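Blood group a-and b-cleaving endo-beta-galactosidase (Streptococcus pneumoniae, PDB 2YGL) cleaves blood group A and B antigens as a family 98 endo-beta-galactosidase, its tandem CBM51 modules present here probably binding such glycans. Local coordinates at residues Pro68-Tyr73 with Ser147-Ala152; Val211-Pro216 with Lys241-Val246. All blocks are in the same frame, centred on the assembly; numbering follows the deposited sequence.

Contact 1. Residues Pro68-Tyr73 with Ser147-Ala152. With CA (calcium ion), chain C.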
loop_
_atom_site.group_PDB
_atom_site.type_symbol
_atom_site.label_atom_id
_atom_site.label_comp_id
_atom_site.label_asym_id
_atom_site.label_seq_id
_atom_site.Cartn_x
_atom_site.Cartn_y
_atom_site.Cartn_z
ATOM N N PRO A 68 11.584 27.821 15.700
ATOM C CA PRO A 68 12.294 26.541 15.749
ATOM C C PRO A 68 13.241 26.310 14.570
ATOM O O PRO A 68 13.176 27.023 13.567
ATOM C CB PRO A 68 11.157 25.520 15.689
ATOM C CG PRO A 68 10.051 26.220 14.912
ATOM C CD PRO A 68 10.321 27.710 14.943
ATOM N N SER A 69 14.123 25.324 14.718
ATOM C CA SER A 69 14.802 24.705 13.585
ATOM C C SER A 69 13.800 23.731 12.974
ATOM O O SER A 69 13.166 22.960 13.695
ATOM C CB SER A 69 16.057 23.961 14.054
ATOM O OG SER A 69 16.404 22.905 13.168
ATOM N N VAL A 70 13.648 23.777 11.652
ATOM C CA VAL A 70 12.646 22.960 10.959
ATOM C C VAL A 70 13.249 22.196 9.778
ATOM O O VAL A 70 13.888 22.783 8.904
ATOM C CB VAL A 70 11.433 23.819 10.472
ATOM C CG1 VAL A 70 10.488 22.997 9.598
ATOM C CG2 VAL A 70 10.673 24.409 11.649
ATOM N N ILE A 71 13.039 20.880 9.769
ATOM C CA ILE A 71 13.411 20.035 8.635
ATOM C C ILE A 71 12.158 19.310 8.134
ATOM O O ILE A 71 11.555 18.508 8.860
ATOM C CB ILE A 71 14.532 19.032 9.005
ATOM C CG1 ILE A 71 15.722 19.769 9.626
ATOM C CG2 ILE A 71 14.985 18.256 7.769
ATOM C CD1 ILE A 71 16.439 19.000 10.707
ATOM N N SER A 72 11.766 19.613 6.899
ATOM C CA SER A 72 10.515 19.112 6.330
ATOM C C SER A 72 10.736 18.188 5.139
ATOM O O SER A 72 11.685 18.368 4.369
ATOM C CB SER A 72 9.619 20.277 5.906
ATOM O OG SER A 72 9.318 21.108 7.012
ATOM N N TYR A 73 9.843 17.211 4.994
ATOM C CA TYR A 73 9.877 16.270 3.876
ATOM C C TYR A 73 8.506 16.155 3.216
ATOM O O TYR A 73 7.475 16.107 3.900
ATOM C CB TYR A 73 10.336 14.886 4.346
ATOM C CG TYR A 73 11.759 14.838 4.862
ATOM C CD1 TYR A 73 12.052 15.165 6.187
ATOM C CD2 TYR A 73 12.810 14.455 4.029
ATOM C CE1 TYR A 73 13.352 15.124 6.667
ATOM C CE2 TYR A 73 14.119 14.407 4.501
ATOM C CZ TYR A 73 14.381 14.746 5.823
ATOM O OH TYR A 73 15.668 14.705 6.304
ATOM N N SER A 147 7.219 17.405 9.435
ATOM C CA SER A 147 8.195 18.383 9.904
ATOM C C SER A 147 8.859 17.986 11.215
ATOM O O SER A 147 8.188 17.627 12.189
ATOM C CB SER A 147 7.547 19.763 10.041
ATOM O OG SER A 147 7.403 20.376 8.775
ATOM N N LEU A 148 10.188 18.060 11.218
ATOM C CA LEU A 148 11.004 17.827 12.402
ATOM C C LEU A 148 11.389 19.177 13.005
ATOM O O LEU A 148 12.154 19.940 12.408
ATOM C CB LEU A 148 12.254 17.018 12.034
ATOM C CG LEU A 148 12.186 15.484 11.948
ATOM C CD1 LEU A 148 11.026 14.961 11.098
ATOM C CD2 LEU A 148 13.510 14.936 11.432
ATOM N N LYS A 149 10.847 19.466 14.186
ATOM C CA LYS A 149 10.998 20.777 14.816
ATOM C C LYS A 149 11.757 20.687 16.137
ATOM O O LYS A 149 11.478 19.814 16.957
ATOM C CB LYS A 149 9.626 21.412 15.059
ATOM C CG LYS A 149 8.788 21.616 13.800
ATOM C CD LYS A 149 7.321 21.894 14.133
ATOM C CE LYS A 149 7.091 23.331 14.583
ATOM N NZ LYS A 149 5.686 23.545 15.036
ATOM N N SER A 150 12.711 21.592 16.337
ATOM C CA SER A 150 13.457 21.653 17.596
ATOM C C SER A 150 13.581 23.081 18.115
ATOM O O SER A 150 13.964 23.994 17.378
ATOM C CB SER A 150 14.831 20.981 17.474
ATOM O OG SER A 150 15.578 21.510 16.398
ATOM N N PHE A 151 13.249 23.256 19.392
ATOM C CA PHE A 151 13.200 24.575 20.019
ATOM C C PHE A 151 14.377 24.782 20.976
ATOM O O PHE A 151 14.506 24.082 21.985
ATOM C CB PHE A 151 11.856 24.780 20.733
ATOM C CG PHE A 151 10.675 24.891 19.796
ATOM C CD1 PHE A 151 10.025 23.752 19.325
ATOM C CD2 PHE A 151 10.209 26.141 19.389
ATOM C CE1 PHE A 151 8.933 23.851 18.458
ATOM C CE2 PHE A 151 9.115 26.252 18.523
ATOM C CZ PHE A 151 8.478 25.104 18.056
ATOM N N ALA A 152 15.229 25.751 20.641
ATOM C CA ALA A 152 16.480 26.005 21.360
ATOM C C ALA A 152 16.298 26.707 22.700
ATOM O O ALA A 152 17.123 26.549 23.599
ATOM C CB ALA A 152 17.439 26.804 20.483
HETATM CA CA CA C . 19.292 26.056 24.123
HETATM O O HOH W 1 14.765 20.445 13.830
HETATM O O HOH W 2 18.940 27.458 25.861
HETATM O O HOH W 3 21.567 26.148 24.855
#

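Contact 2. Residues Val211-Pro216 with Lys241-Val246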
loop_
_atom_site.group_PDB
_atom_site.type_symbol
_atom_site.label_atom_id
_atom_site.label_comp_id
_atom_site.label_asym_id
_atom_site.label_seq_id
_atom_site.Cartn_x
_atom_site.Cartn_y
_atom_site.Cartn_z
ATOM N N VAL A 211 -15.685 -25.117 -19.513
ATOM C CA VAL A 211 -15.195 -23.797 -19.116
ATOM C C VAL A 211 -13.755 -23.659 -19.616
ATOM O O VAL A 211 -12.960 -24.592 -19.504
ATOM C CB VAL A 211 -15.311 -23.598 -17.575
ATOM C CG1 VAL A 211 -14.535 -22.372 -17.095
ATOM C CG2 VAL A 211 -16.785 -23.487 -17.165
ATOM N N GLN A 212 -13.442 -22.510 -20.201
ATOM C CA GLN A 212 -12.173 -22.325 -20.893
ATOM C C GLN A 212 -11.148 -21.561 -20.064
ATOM O O GLN A 212 -11.494 -20.620 -19.346
ATOM C CB GLN A 212 -12.395 -21.632 -22.242
ATOM C CG GLN A 212 -13.132 -22.492 -23.273
ATOM C CD GLN A 212 -12.356 -23.737 -23.685
ATOM O OE1 GLN A 212 -12.730 -24.858 -23.338
ATOM N NE2 GLN A 212 -11.267 -23.542 -24.416
ATOM N N LYS A 213 -9.889 -21.981 -20.176
ATOM C CA LYS A 213 -8.777 -21.308 -19.505
ATOM C C LYS A 213 -8.036 -20.389 -20.473
ATOM O O LYS A 213 -7.595 -20.826 -21.539
ATOM C CB LYS A 213 -7.819 -22.330 -18.879
ATOM C CG LYS A 213 -8.404 -23.071 -17.671
ATOM C CD LYS A 213 -7.521 -24.244 -17.237
ATOM C CE LYS A 213 -8.053 -24.873 -15.954
ATOM N NZ LYS A 213 -7.215 -26.006 -15.465
ATOM N N ASP A 214 -7.931 -19.115 -20.094
ATOM C CA ASP A 214 -7.238 -18.073 -20.865
ATOM C C ASP A 214 -7.876 -17.781 -22.234
ATOM O O ASP A 214 -7.244 -17.181 -23.112
ATOM C CB ASP A 214 -5.736 -18.390 -20.987
ATOM C CG ASP A 214 -5.067 -18.587 -19.629
ATOM O OD1 ASP A 214 -5.508 -17.968 -18.641
ATOM O OD2 ASP A 214 -4.099 -19.362 -19.545
ATOM N N LYS A 215 -9.135 -18.195 -22.392
ATOM C CA LYS A 215 -9.897 -18.024 -23.632
ATOM C C LYS A 215 -11.372 -17.791 -23.302
ATOM O O LYS A 215 -11.853 -18.270 -22.271
ATOM C CB LYS A 215 -9.806 -19.279 -24.515
ATOM C CG LYS A 215 -8.412 -19.813 -24.780
ATOM C CD LYS A 215 -8.478 -21.236 -25.289
ATOM C CE LYS A 215 -7.129 -21.916 -25.183
ATOM N NZ LYS A 215 -7.193 -23.317 -25.683
ATOM N N PRO A 216 -12.100 -17.070 -24.179
ATOM C CA PRO A 216 -13.559 -17.035 -24.036
ATOM C C PRO A 216 -14.158 -18.409 -24.337
ATOM O O PRO A 216 -13.542 -19.203 -25.051
ATOM C CB PRO A 216 -13.999 -16.002 -25.083
ATOM C CG PRO A 216 -12.862 -15.910 -26.047
ATOM C CD PRO A 216 -11.626 -16.166 -25.243
ATOM N N LYS A 241 -4.383 -13.830 -19.248
ATOM C CA LYS A 241 -4.887 -14.909 -18.407
ATOM C C LYS A 241 -6.335 -14.666 -17.996
ATOM O O LYS A 241 -6.781 -13.520 -17.922
ATOM C CB LYS A 241 -4.018 -15.068 -17.148
ATOM C CG LYS A 241 -2.517 -15.254 -17.395
ATOM C CD LYS A 241 -2.183 -16.635 -17.951
ATOM C CE LYS A 241 -2.252 -17.715 -16.885
ATOM N NZ LYS A 241 -2.062 -19.053 -17.494
ATOM N N GLY A 242 -7.057 -15.749 -17.718
ATOM C CA GLY A 242 -8.422 -15.649 -17.216
ATOM C C GLY A 242 -9.284 -16.874 -17.451
ATOM O O GLY A 242 -8.790 -17.923 -17.855
ATOM N N LEU A 243 -10.580 -16.729 -17.193
ATOM C CA LEU A 243 -11.537 -17.830 -17.316
ATOM C C LEU A 243 -12.705 -17.430 -18.214
ATOM O O LEU A 243 -13.194 -16.302 -18.139
ATOM C CB LEU A 243 -12.060 -18.247 -15.936
ATOM C CG LEU A 243 -11.056 -18.803 -14.919
ATOM C CD1 LEU A 243 -11.648 -18.821 -13.511
ATOM C CD2 LEU A 243 -10.565 -20.190 -15.321
ATOM N N GLY A 244 -13.143 -18.362 -19.056
ATOM C CA GLY A 244 -14.251 -18.124 -19.977
ATOM C C GLY A 244 -15.380 -19.107 -19.744
ATOM O O GLY A 244 -15.182 -20.323 -19.822
ATOM N N THR A 245 -16.563 -18.575 -19.451
ATOM C CA THR A 245 -17.732 -19.402 -19.152
ATOM C C THR A 245 -19.002 -18.874 -19.821
ATOM O O THR A 245 -18.988 -17.813 -20.451
ATOM C CB THR A 245 -17.945 -19.546 -17.616
ATOM O OG1 THR A 245 -18.904 -20.576 -17.358
ATOM C CG2 THR A 245 -18.422 -18.237 -16.986
ATOM N N VAL A 246 -20.084 -19.641 -19.703
ATOM C CA VAL A 246 -21.411 -19.192 -20.104
ATOM C C VAL A 246 -22.299 -19.145 -18.864
ATOM O O VAL A 246 -22.441 -20.145 -18.157
ATOM C CB VAL A 246 -22.036 -20.101 -21.194
ATOM C CG1 VAL A 246 -23.491 -19.709 -21.470
ATOM C CG2 VAL A 246 -21.215 -20.029 -22.479
#

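Contact 1. Residues Pro68-Tyr73 with Ser147-Ala152
Ser69-Tyr73 and Ser147-Phe151 run antiparallel, their axes 171° apart in direction and 4.5 Å apart at closest approach, as neighbouring inner strands in a five-stranded sheet of the first CBM51 beta-sandwich. Two hydrogen-bonded pairs hold them: Ser69 with Ser150, and Ile71 with Leu148, where Leu148 N reaches Ile71 O at 2.8 Å in a nearly straight bond (173° at the hydrogen). Between and beyond these lie the non-hydrogen-bonded pairs Val70-Lys149 and Ser72-Ser147.

Val70 and Lys149 are partly exposed; Ser72 and Ser147 on the same face are buried. Val70 CG2 lies 4.0 Å from Lys149 CG, the two side chains running side by side; the lysine chain then bends, and NZ ends in a salt bridge with Glu109 on strand 105-110. Ser72 OG and Ser147 OG meet at 2.7 Å in a hydrogen bond.

Ile71 and Leu148 point to the other face, into the sandwich core, where Ile61 and Phe163 of the opposing sheet pack on them respectively. Ser69 and Ser150 share this side; a water donates to Ser69 O and is bonded to Ser150 OG at 2.9 Å, while Ser69 OG goes to Thr18 O.

Just past the strand end, Ala152 O binds the calcium ion at 2.3 Å, alongside Val102, His155, Asp159 and two waters. At this same end Pro68, which follows a cis peptide bond, lays CB over one face of the Phe151 ring, 3.6 Å from its centroid in a CH-pi contact.

Contact 2. Residues Val211-Pro216 with Lys241-Val246
Asp214 and Lys241 cross obliquely at one end of a short antiparallel pairing in the second CBM51 beta-sandwich, and the two carboxylate oxygens divide the work. Lys241 NZ meets Asp214 OD2 on its syn side at 2.9 Å, a salt bridge tilted 22° from the carboxylate plane. Asp214 OD1 turns its anti lone pair to Gly242 N, also at 2.9 Å, and takes a further bond from Ser193 OG. The lysine chain bends at chi2 (-73°) and again at chi3, lying against the carboxylate with Lys241 CD 3.6 Å from Asp214 OD1; its ammonium has a second acid partner in Asp194.

Asp214 N returns a bond to Gly242 O at 2.7 Å, approaching from above the carbonyl plane. Further along, Gln212 and Gly244 form a hydrogen-bonded pair. Gly244 CA sits 3.3 Å from Lys215 O, where the turning chain leaves no room for a CB.

At the other end Val211 and Thr245 lie side by side, Val211 CG2 3.6 Å from Thr245 OG1. Strand 242-244 lies between 212-213 and 343-352 in its sheet; Leu243 and Val211 touch strand 251-256 of the facing sheet, and Pro216 occupies the N-cap position just before helix 217-221.

The two contacts belong to different modules of one chain and come in series: contact 1 is complete before contact 2 begins. Their centres are 58 Å apart, on opposite sides of the chain's centre, and their nearest atoms remain about 39 Å apart, with no sheet in common. Contact 1 joins two inner strands of a five-stranded sheet in the first module. Contact 2 joins short strands of the six-stranded sheet in the second, whose counterparts in the first module are strands 29-30 and 60-64, so the two contacts lie in different sheets of the repeated fold. Both modules nevertheless pair the same two kinds of antiparallel sheet, consistent with tandem carbohydrate-binding modules of the same fold, set apart as separate units along the chain.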